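Local coordinates for aldehyde reductase YahK (Escherichia coli, PDB 1UUF), which catalyses the NADPH-dependent reduction of a wide range of aldehydes to their alcohols, as a zinc-containing member of the alcohol dehydrogenase family, at residues A[220-226]-A[239-245]; A[94-98]-A[157-162]; A[25-31]-A[76-80]; A[169-175]-A[333-338]. One frame throughout, in Å; residues are numbered along the deposited sequence.

Contact 1: residues A[220-226]-A[239-245]; sequences HVVAFTT and ADEVVNS
Ala223 bonds to the neighbouring strand through both of its polar atoms: its N donates to Glu241 O at 2.9 Å, and its O accepts from Val243 N. Strands 220-225 and 241-244 are a parallel pair whose N-to-C directions differ by 25°. Thr225 repeats the pattern, its N bonding Val243 O and its O taking Ser245 N. At the opening end Val221 O accepts from two donors, Asp240 N at 2.8 Å and, lying in the carbonyl plane, Glu241 N. The Asp240 carboxylate closes this end, OD2 receiving Val221 N at 2.9 Å on its anti lone pair with an N-H...O angle of 162°.

Weaker polar contacts fill in the ladder. The CA atoms of Val222 and Phe224 direct C-H groups at Glu241 O and Val243 O respectively, both at 3.3 Å.

Apolar contacts divide between two faces. On one, with CG anti to the carbonyl carbon (chi1 -65°), the Phe224 side chain runs alongside that of Val243 in the same direction, CD2 3.7 Å from Val243 CB, while Val243 CG2 meets Val222 CG1; Phe274 meets the Phe224 ring edge-to-face. On the other face Ala223 CB touches Ala239 CB at 3.7 Å, and helix 231-237 packs over Ala223 and Val242.

This is a right-handed beta-alpha-beta crossover of the Rossmann-type domain, with 241-244 outermost in its sheet within the chain. The chemistry implies a pairing set by backbone bonds, with a carboxylate standing in as acceptor where the strand pairing begins.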
# COMPACT_ATOMS: atom_id res chain seq x y z
N HIS A 220 -10.39 18.72 0.17
CA HIS A 220 -9.89 19.68 -0.80
C HIS A 220 -9.53 18.74 -1.94
O HIS A 220 -8.64 17.90 -1.80
CB HIS A 220 -8.64 20.40 -0.28
CG HIS A 220 -8.06 21.37 -1.26
ND1 HIS A 220 -7.26 20.98 -2.30
CD2 HIS A 220 -8.20 22.71 -1.36
CE1 HIS A 220 -6.92 22.05 -3.01
NE2 HIS A 220 -7.48 23.11 -2.46
N VAL A 221 -10.23 18.88 -3.06
CA VAL A 221 -10.03 17.98 -4.19
C VAL A 221 -9.22 18.49 -5.37
O VAL A 221 -9.48 19.57 -5.89
CB VAL A 221 -11.40 17.52 -4.73
CG1 VAL A 221 -11.22 16.51 -5.86
CG2 VAL A 221 -12.22 16.92 -3.60
N VAL A 222 -8.22 17.71 -5.78
CA VAL A 222 -7.39 18.05 -6.92
C VAL A 222 -7.62 16.96 -7.97
O VAL A 222 -7.39 15.78 -7.71
CB VAL A 222 -5.89 18.07 -6.57
CG1 VAL A 222 -5.08 18.44 -7.81
CG2 VAL A 222 -5.64 19.08 -5.46
N ALA A 223 -8.10 17.36 -9.14
CA ALA A 223 -8.35 16.41 -10.22
C ALA A 223 -7.16 16.41 -11.16
O ALA A 223 -6.59 17.46 -11.44
CB ALA A 223 -9.61 16.78 -10.98
N PHE A 224 -6.79 15.23 -11.64
CA PHE A 224 -5.67 15.09 -12.57
C PHE A 224 -6.16 14.58 -13.92
O PHE A 224 -6.89 13.60 -14.00
CB PHE A 224 -4.63 14.10 -12.02
CG PHE A 224 -3.96 14.56 -10.77
CD1 PHE A 224 -4.57 14.41 -9.53
CD2 PHE A 224 -2.70 15.15 -10.82
CE1 PHE A 224 -3.94 14.84 -8.36
CE2 PHE A 224 -2.06 15.58 -9.66
CZ PHE A 224 -2.68 15.43 -8.43
N THR A 225 -5.73 15.25 -14.98
CA THR A 225 -6.10 14.86 -16.34
C THR A 225 -4.83 14.82 -17.18
O THR A 225 -3.82 15.39 -16.78
CB THR A 225 -7.07 15.86 -16.97
OG1 THR A 225 -7.49 15.38 -18.25
CG2 THR A 225 -6.39 17.21 -17.15
N THR A 226 -4.88 14.16 -18.33
CA THR A 226 -3.72 14.08 -19.20
C THR A 226 -3.85 15.02 -20.40
O THR A 226 -2.98 15.05 -21.27
CB THR A 226 -3.51 12.64 -19.73
OG1 THR A 226 -4.72 12.17 -20.33
CG2 THR A 226 -3.12 11.71 -18.59
N ALA A 239 -13.94 19.95 -8.60
CA ALA A 239 -12.54 19.94 -8.22
C ALA A 239 -12.13 21.35 -7.83
O ALA A 239 -12.47 22.31 -8.51
CB ALA A 239 -11.68 19.45 -9.38
N ASP A 240 -11.40 21.47 -6.72
CA ASP A 240 -10.94 22.78 -6.26
C ASP A 240 -9.74 23.21 -7.09
O ASP A 240 -9.51 24.41 -7.29
CB ASP A 240 -10.55 22.72 -4.78
CG ASP A 240 -11.73 22.39 -3.89
OD1 ASP A 240 -12.70 23.18 -3.88
OD2 ASP A 240 -11.69 21.35 -3.21
N GLU A 241 -8.98 22.23 -7.55
CA GLU A 241 -7.80 22.47 -8.38
C GLU A 241 -7.72 21.38 -9.43
O GLU A 241 -8.23 20.28 -9.24
CB GLU A 241 -6.52 22.43 -7.54
CG GLU A 241 -6.35 23.55 -6.53
CD GLU A 241 -5.03 23.44 -5.78
OE1 GLU A 241 -4.93 22.62 -4.85
OE2 GLU A 241 -4.09 24.18 -6.13
N VAL A 242 -7.08 21.70 -10.55
CA VAL A 242 -6.92 20.74 -11.63
C VAL A 242 -5.47 20.75 -12.08
O VAL A 242 -4.84 21.81 -12.18
CB VAL A 242 -7.83 21.05 -12.83
CG1 VAL A 242 -7.61 20.03 -13.93
CG2 VAL A 242 -9.29 21.03 -12.40
N VAL A 243 -4.93 19.56 -12.33
CA VAL A 243 -3.56 19.43 -12.78
C VAL A 243 -3.46 18.56 -14.02
O VAL A 243 -4.11 17.52 -14.12
CB VAL A 243 -2.68 18.79 -11.67
CG1 VAL A 243 -1.28 18.49 -12.21
CG2 VAL A 243 -2.59 19.72 -10.47
N ASN A 244 -2.69 19.02 -15.00
CA ASN A 244 -2.48 18.24 -16.22
C ASN A 244 -1.25 17.43 -15.84
O ASN A 244 -0.15 17.98 -15.75
CB ASN A 244 -2.15 19.13 -17.41
CG ASN A 244 -1.97 18.34 -18.69
OD1 ASN A 244 -1.39 17.25 -18.68
ND2 ASN A 244 -2.46 18.88 -19.80
N SER A 245 -1.43 16.14 -15.60
CA SER A 245 -0.33 15.28 -15.18
C SER A 245 0.84 15.20 -16.16
O SER A 245 1.89 14.66 -15.82
CB SER A 245 -0.84 13.88 -14.85
OG SER A 245 -1.49 13.29 -15.96

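Contact 2: residues A[94-98]-A[157-162]; sequences QVEKY and ERYVLR
The nearest CA atoms across 94-98 and 157-162, those of Val95 and Glu157, are 6.6 Å apart, and the hydrogen bonds that cross the contact all use side-chain atoms. Both segments belong to the GroES-like domain: a loop between strands 84-91 and 103-106 meets the 3-10 turn 157-158 that leads toward strand 161-162.

Glu157 spans the gap with its carboxylate. CG sits between the backbone N and carbonyl carbon (chi1 72°) and the chain beyond is extended, which carries the carboxylate to two successive loop amides. Lys97 N bonds OE2 at 2.9 Å on its syn lone pair; Glu96 N reaches OE1 at 3.2 Å, also from the syn side but out of the carboxylate plane. These bonds limit rotation of the carboxylate, and the two donors would probably stabilise its charged form.

Lys97 answers in the reverse direction. Its chain bends at chi3 and brings NZ to 3.0 Å from Glu157 O, on the opposite face of that carbonyl from Val160 N, with a weak bond to Val160 O besides.

Tyr98 lays one ring face against Val160 CG1, 4.1 Å from the centroid, while Arg162 CB lies at the ring edge; strand 49-58 backs Tyr98 and Val160. A water donates to Lys97 O and accepts from Arg162 NH1, adding an indirect bridge. Tyr98 OH donates to Val160 O over a short 2.5 Å, standing above the carbonyl plane, 50° out of it, and so off its lone pairs.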
# COMPACT_ATOMS: atom_id res chain seq x y z
N GLN A 94 -40.82 -13.84 3.24
CA GLN A 94 -39.86 -13.64 4.32
C GLN A 94 -39.13 -12.30 4.20
O GLN A 94 -38.33 -11.95 5.07
CB GLN A 94 -38.84 -14.78 4.36
CG GLN A 94 -39.43 -16.13 4.72
CD GLN A 94 -40.19 -16.09 6.03
OE1 GLN A 94 -39.63 -15.73 7.07
NE2 GLN A 94 -41.46 -16.47 5.99
N VAL A 95 -39.38 -11.58 3.12
CA VAL A 95 -38.74 -10.28 2.91
C VAL A 95 -39.24 -9.28 3.94
O VAL A 95 -40.44 -9.12 4.12
CB VAL A 95 -39.01 -9.75 1.49
CG1 VAL A 95 -38.53 -8.31 1.38
CG2 VAL A 95 -38.28 -10.61 0.47
N GLU A 96 -38.31 -8.59 4.59
CA GLU A 96 -38.68 -7.62 5.62
C GLU A 96 -38.29 -6.18 5.28
O GLU A 96 -38.84 -5.24 5.85
CB GLU A 96 -38.04 -8.01 6.95
CG GLU A 96 -38.15 -9.49 7.28
CD GLU A 96 -37.70 -9.81 8.69
OE1 GLU A 96 -38.39 -9.40 9.64
OE2 GLU A 96 -36.65 -10.46 8.84
N LYS A 97 -37.35 -6.02 4.36
CA LYS A 97 -36.86 -4.70 3.97
C LYS A 97 -37.69 -3.99 2.90
O LYS A 97 -37.79 -2.76 2.91
CB LYS A 97 -35.42 -4.80 3.47
CG LYS A 97 -34.41 -5.32 4.49
CD LYS A 97 -33.09 -5.70 3.81
CE LYS A 97 -32.46 -4.52 3.08
NZ LYS A 97 -31.18 -4.91 2.41
N TYR A 98 -38.27 -4.75 1.98
CA TYR A 98 -39.01 -4.16 0.88
C TYR A 98 -40.46 -4.55 0.68
O TYR A 98 -40.92 -5.57 1.19
CB TYR A 98 -38.24 -4.41 -0.42
CG TYR A 98 -36.82 -3.93 -0.34
CD1 TYR A 98 -35.78 -4.81 -0.05
CD2 TYR A 98 -36.53 -2.58 -0.47
CE1 TYR A 98 -34.47 -4.34 0.13
CE2 TYR A 98 -35.24 -2.10 -0.29
CZ TYR A 98 -34.22 -2.98 0.01
OH TYR A 98 -32.95 -2.48 0.23
N GLU A 157 -33.11 -10.22 -0.90
CA GLU A 157 -33.19 -8.88 -0.32
C GLU A 157 -31.94 -8.35 0.37
O GLU A 157 -31.79 -7.14 0.51
CB GLU A 157 -34.38 -8.76 0.64
CG GLU A 157 -34.23 -9.49 1.95
CD GLU A 157 -35.19 -8.98 3.01
OE1 GLU A 157 -35.37 -9.66 4.04
OE2 GLU A 157 -35.76 -7.88 2.82
N ARG A 158 -31.05 -9.23 0.80
CA ARG A 158 -29.84 -8.75 1.47
C ARG A 158 -28.97 -7.93 0.52
O ARG A 158 -28.20 -7.07 0.94
CB ARG A 158 -29.01 -9.93 2.01
CG ARG A 158 -27.61 -9.52 2.50
CD ARG A 158 -26.91 -10.64 3.26
NE ARG A 158 -25.57 -10.26 3.69
CZ ARG A 158 -24.85 -10.94 4.58
NH1 ARG A 158 -25.36 -12.03 5.15
NH2 ARG A 158 -23.64 -10.53 4.92
N TYR A 159 -29.12 -8.18 -0.78
CA TYR A 159 -28.32 -7.49 -1.77
C TYR A 159 -29.06 -6.43 -2.57
O TYR A 159 -28.54 -5.91 -3.56
CB TYR A 159 -27.67 -8.52 -2.70
CG TYR A 159 -26.99 -9.61 -1.91
CD1 TYR A 159 -27.71 -10.72 -1.45
CD2 TYR A 159 -25.65 -9.49 -1.54
CE1 TYR A 159 -27.10 -11.68 -0.63
CE2 TYR A 159 -25.04 -10.44 -0.72
CZ TYR A 159 -25.77 -11.53 -0.27
OH TYR A 159 -25.17 -12.45 0.56
N VAL A 160 -30.27 -6.10 -2.14
CA VAL A 160 -31.07 -5.08 -2.82
C VAL A 160 -30.97 -3.82 -1.98
O VAL A 160 -31.10 -3.87 -0.75
CB VAL A 160 -32.55 -5.51 -2.94
CG1 VAL A 160 -33.37 -4.39 -3.56
CG2 VAL A 160 -32.65 -6.77 -3.79
N LEU A 161 -30.75 -2.69 -2.64
CA LEU A 161 -30.61 -1.40 -1.96
C LEU A 161 -31.86 -0.54 -2.11
O LEU A 161 -32.59 -0.68 -3.09
CB LEU A 161 -29.42 -0.62 -2.54
CG LEU A 161 -28.00 -1.17 -2.41
CD1 LEU A 161 -27.68 -1.41 -0.95
CD2 LEU A 161 -27.85 -2.45 -3.21
N ARG A 162 -32.10 0.34 -1.15
CA ARG A 162 -33.26 1.22 -1.20
C ARG A 162 -32.84 2.59 -1.73
O ARG A 162 -31.88 3.19 -1.24
CB ARG A 162 -33.85 1.39 0.21
CG ARG A 162 -35.14 2.22 0.27
CD ARG A 162 -36.28 1.52 -0.47
NE ARG A 162 -37.54 2.25 -0.36
CZ ARG A 162 -38.27 2.33 0.75
NH1 ARG A 162 -37.86 1.74 1.86
NH2 ARG A 162 -39.40 3.03 0.75
O HOH W 1 -36.11 -0.48 2.75

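Contact 3: residues A[25-31]-A[76-80]; sequences AVGAYSA and YPCVP
Tyr76 turns one ring face to Ser30, whose CA is 3.8 Å from the centroid and 28° off the ring normal, a CH-pi contact; Tyr29 O approaches Tyr76 CG to 3.2 Å. Beside it, Ala28 and Cys78 form a single antiparallel bridge, a hydrogen-bonded pair, by which the end of strand 24-27 meets the loop before strand 84-91 of the GroES-like domain.

Chi1 of -54° sets Tyr76 CG opposite the carbonyl carbon and lays the ring along residues 28-31: Ala28 O is at its edge, in plane, and Tyr76 OH ends 3.3 Å from Ala31 CB. A serine here would probably strip Ser30 and Ala31 of their aromatic cover, opening a gap beside this loop.

The peptide bond before Pro77 is cis. Pro77 CB meets Tyr29 CD2 at 4.2 Å, while Met38 of strand 36-39 touches both side chains.

Farther along, Val79 CG1 packs on Ala25 CB. Gly27 sits across from Val79, its CA 3.0 Å from Cys78 O; having no side chain, it lets the two backbones come this close.

The bridge itself consists of two bonds, both 2.9 Å: Ala28 N to Cys78 O, and Cys78 N to Ala28 O, the latter donor lying in the carbonyl plane with an N-H...O angle of 168°.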
# COMPACT_ATOMS: atom_id res chain seq x y z
N ALA A 25 -34.11 -8.86 -23.09
CA ALA A 25 -32.80 -8.41 -22.66
C ALA A 25 -31.91 -8.23 -23.88
O ALA A 25 -32.31 -8.48 -25.01
CB ALA A 25 -32.18 -9.44 -21.71
N VAL A 26 -30.69 -7.78 -23.62
CA VAL A 26 -29.70 -7.58 -24.67
C VAL A 26 -28.41 -8.22 -24.18
O VAL A 26 -27.95 -7.93 -23.08
CB VAL A 26 -29.47 -6.07 -24.95
CG1 VAL A 26 -28.23 -5.89 -25.81
CG2 VAL A 26 -30.68 -5.49 -25.65
N GLY A 27 -27.84 -9.10 -24.99
CA GLY A 27 -26.61 -9.77 -24.61
C GLY A 27 -25.84 -10.26 -25.82
O GLY A 27 -26.24 -10.01 -26.96
N ALA A 28 -24.74 -10.96 -25.57
CA ALA A 28 -23.91 -11.48 -26.65
C ALA A 28 -23.81 -13.00 -26.60
O ALA A 28 -23.90 -13.61 -25.53
CB ALA A 28 -22.52 -10.87 -26.56
N TYR A 29 -23.61 -13.62 -27.76
CA TYR A 29 -23.48 -15.07 -27.84
C TYR A 29 -22.01 -15.49 -27.90
O TYR A 29 -21.67 -16.63 -27.57
CB TYR A 29 -24.22 -15.60 -29.07
CG TYR A 29 -25.73 -15.53 -28.94
CD1 TYR A 29 -26.47 -14.61 -29.66
CD2 TYR A 29 -26.42 -16.41 -28.09
CE1 TYR A 29 -27.86 -14.55 -29.55
CE2 TYR A 29 -27.80 -16.35 -27.97
CZ TYR A 29 -28.52 -15.43 -28.70
OH TYR A 29 -29.89 -15.38 -28.58
N SER A 30 -21.14 -14.57 -28.31
CA SER A 30 -19.70 -14.83 -28.38
C SER A 30 -18.95 -13.52 -28.19
O SER A 30 -19.54 -12.44 -28.25
CB SER A 30 -19.32 -15.46 -29.72
OG SER A 30 -19.03 -14.47 -30.70
N ALA A 31 -17.64 -13.61 -27.97
CA ALA A 31 -16.81 -12.43 -27.75
C ALA A 31 -16.75 -11.50 -28.97
O ALA A 31 -16.55 -10.30 -28.82
CB ALA A 31 -15.41 -12.85 -27.34
N TYR A 76 -21.40 -17.76 -22.11
CA TYR A 76 -22.46 -17.25 -22.96
C TYR A 76 -23.74 -18.08 -22.89
O TYR A 76 -23.70 -19.27 -22.59
CB TYR A 76 -21.98 -17.17 -24.41
CG TYR A 76 -20.71 -16.37 -24.56
CD1 TYR A 76 -19.47 -16.94 -24.30
CD2 TYR A 76 -20.75 -15.02 -24.92
CE1 TYR A 76 -18.30 -16.20 -24.39
CE2 TYR A 76 -19.59 -14.27 -25.02
CZ TYR A 76 -18.36 -14.87 -24.76
OH TYR A 76 -17.21 -14.13 -24.86
N PRO A 77 -24.89 -17.45 -23.15
CA PRO A 77 -24.99 -16.02 -23.50
C PRO A 77 -24.59 -15.11 -22.34
O PRO A 77 -24.74 -15.48 -21.17
CB PRO A 77 -26.46 -15.87 -23.88
CG PRO A 77 -27.13 -16.85 -22.99
CD PRO A 77 -26.23 -18.06 -23.10
N CYS A 78 -24.06 -13.94 -22.67
CA CYS A 78 -23.65 -12.99 -21.66
C CYS A 78 -24.55 -11.75 -21.68
O CYS A 78 -24.63 -11.06 -22.69
CB CYS A 78 -22.21 -12.55 -21.87
SG CYS A 78 -21.65 -11.30 -20.69
N VAL A 79 -25.21 -11.49 -20.56
CA VAL A 79 -26.08 -10.33 -20.44
C VAL A 79 -25.47 -9.47 -19.33
O VAL A 79 -25.66 -9.75 -18.14
CB VAL A 79 -27.52 -10.73 -20.05
CG1 VAL A 79 -28.36 -9.48 -19.79
CG2 VAL A 79 -28.14 -11.55 -21.16
N PRO A 80 -24.72 -8.43 -19.71
CA PRO A 80 -24.07 -7.53 -18.76
C PRO A 80 -25.04 -6.59 -18.05
O PRO A 80 -26.26 -6.76 -18.12
CB PRO A 80 -23.08 -6.75 -19.63
CG PRO A 80 -22.92 -7.60 -20.87
CD PRO A 80 -24.30 -8.11 -21.09

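Contact 4: residues A[169-175]-A[333-338]; sequences QLAAVAP and VADIEM
Ile336 points its CB toward helix 170-173 and splits there into two branches that touch different parts of the 169-175 segment. The CG2 methyl, opposite the carbonyl carbon, lies 3.9 Å from Pro175 CG and also nears Ala172 CA. CG1 takes the place between backbone N and carbonyl carbon (chi1 69°), and the extended chi2 of 174° carries CD1 onward to the helix. At the tip, CD1 rests 3.6 Å from Ala171 C and 3.7 Å from Ala171 CB, with Ala172 CB a little farther off. An alanine in its place would probably open a gap between helix and strand, depriving Ala171 and Pro175 of their shared apolar partner.

Other side chains extend this surface on both sides of Ile336. Met338 bends at chi3 so that CE meets Ala171 CB at 3.6 Å. Toward the loop, Val333 CB packs on Ala172 CB at the same separation, and Val333 CG1 lies against the Gln169 amide, the two side chains crossing at about a right angle. Ala334 CB abuts Pro175 CB.

One hydrogen bond fixes the backbones: Ala334 N donates to Ala172 O at 2.9 Å, with an N-H...O angle of 162°.

Val361 of strand 359-363 touches both Pro175 and Ile336. The arrangement is helix-on-strand packing on the mixed sheet of the catalytic domain of a zinc-containing alcohol dehydrogenase, and Pro175 leads into helix 176-189, which carries the zinc ligand Cys178.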
# COMPACT_ATOMS: atom_id res chain seq x y z
N GLN A 169 -35.21 11.32 -10.58
CA GLN A 169 -33.76 11.18 -10.70
C GLN A 169 -33.27 9.75 -10.78
O GLN A 169 -32.06 9.51 -10.75
CB GLN A 169 -33.08 11.87 -9.52
CG GLN A 169 -32.91 13.37 -9.69
CD GLN A 169 -32.17 14.00 -8.53
OE1 GLN A 169 -31.58 15.07 -8.67
NE2 GLN A 169 -32.20 13.34 -7.38
N LEU A 170 -34.18 8.79 -10.89
CA LEU A 170 -33.81 7.38 -10.95
C LEU A 170 -32.69 7.02 -11.93
O LEU A 170 -31.75 6.32 -11.56
CB LEU A 170 -35.03 6.51 -11.27
CG LEU A 170 -35.69 5.81 -10.09
CD1 LEU A 170 -36.70 4.81 -10.63
CD2 LEU A 170 -34.65 5.09 -9.24
N ALA A 171 -32.81 7.49 -13.17
CA ALA A 171 -31.80 7.18 -14.18
C ALA A 171 -30.41 7.66 -13.79
O ALA A 171 -29.42 6.96 -14.00
CB ALA A 171 -32.20 7.80 -15.51
N ALA A 172 -30.34 8.86 -13.22
CA ALA A 172 -29.06 9.44 -12.82
C ALA A 172 -28.49 8.76 -11.58
O ALA A 172 -27.30 8.91 -11.28
CB ALA A 172 -29.22 10.94 -12.58
N VAL A 173 -29.34 8.03 -10.85
CA VAL A 173 -28.90 7.32 -9.66
C VAL A 173 -28.24 5.98 -10.04
O VAL A 173 -27.36 5.48 -9.34
CB VAL A 173 -30.10 7.03 -8.73
CG1 VAL A 173 -29.70 6.07 -7.61
CG2 VAL A 173 -30.62 8.34 -8.14
N ALA A 174 -28.67 5.42 -11.17
CA ALA A 174 -28.16 4.13 -11.63
C ALA A 174 -26.65 3.91 -11.52
O ALA A 174 -26.21 2.94 -10.90
CB ALA A 174 -28.63 3.88 -13.07
N PRO A 175 -25.83 4.82 -12.09
CA PRO A 175 -24.37 4.65 -12.01
C PRO A 175 -23.79 4.60 -10.60
O PRO A 175 -22.67 4.14 -10.40
CB PRO A 175 -23.85 5.84 -12.81
CG PRO A 175 -24.96 6.12 -13.79
CD PRO A 175 -26.17 6.00 -12.90
N VAL A 333 -25.99 12.86 -7.88
CA VAL A 333 -26.34 11.88 -8.90
C VAL A 333 -25.24 11.92 -9.95
O VAL A 333 -24.40 12.82 -9.94
CB VAL A 333 -27.68 12.19 -9.60
CG1 VAL A 333 -28.81 12.18 -8.59
CG2 VAL A 333 -27.61 13.53 -10.31
N ALA A 334 -25.24 10.94 -10.84
CA ALA A 334 -24.24 10.88 -11.90
C ALA A 334 -24.71 11.76 -13.06
O ALA A 334 -25.90 12.02 -13.21
CB ALA A 334 -24.07 9.44 -12.38
N ASP A 335 -23.76 12.23 -13.87
CA ASP A 335 -24.09 13.02 -15.05
C ASP A 335 -24.21 11.95 -16.13
O ASP A 335 -23.24 11.25 -16.42
CB ASP A 335 -22.97 14.00 -15.39
CG ASP A 335 -22.71 14.99 -14.28
OD1 ASP A 335 -23.68 15.39 -13.59
OD2 ASP A 335 -21.54 15.39 -14.09
N ILE A 336 -25.39 11.83 -16.72
CA ILE A 336 -25.62 10.77 -17.68
C ILE A 336 -26.13 11.15 -19.06
O ILE A 336 -26.54 12.28 -19.30
CB ILE A 336 -26.63 9.76 -17.11
CG1 ILE A 336 -28.02 10.41 -17.05
CG2 ILE A 336 -26.22 9.33 -15.71
CD1 ILE A 336 -29.14 9.47 -16.64
N GLU A 337 -26.07 10.17 -19.96
CA GLU A 337 -26.59 10.32 -21.31
C GLU A 337 -27.45 9.08 -21.49
O GLU A 337 -26.93 7.96 -21.53
CB GLU A 337 -25.49 10.33 -22.36
CG GLU A 337 -26.05 10.58 -23.75
CD GLU A 337 -24.99 10.74 -24.81
OE1 GLU A 337 -23.92 11.30 -24.50
OE2 GLU A 337 -25.24 10.31 -25.96
N MET A 338 -28.75 9.28 -21.60
CA MET A 338 -29.69 8.18 -21.75
C MET A 338 -29.65 7.61 -23.17
O MET A 338 -29.60 8.36 -24.15
CB MET A 338 -31.10 8.65 -21.42
CG MET A 338 -32.09 7.53 -21.18
SD MET A 338 -33.66 8.16 -20.57
CE MET A 338 -33.26 8.45 -18.85

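Along the chain contact 3 closes first, then contact 2; contact 4 follows and encloses contact 1 in its long loop. Contact 1 stands apart in the parallel Rossmann-type sheet, its centre 39 Å from that of contact 2 and 38 Å from that of contact 3, both across the chain's centre. Contacts 2 and 4 reach the same mixed sheet, through strand 161-162 and strand 336-339, and their nearest atoms are about 7 Å apart. By closing the long loop, contact 4 returns the chain, after the Rossmann-type domain, to the part holding the catalytic zinc. The side chains of Pro80 and Pro175 each lie about 9 Å from a zinc ion, the catalytic one judging by nearby Cys60.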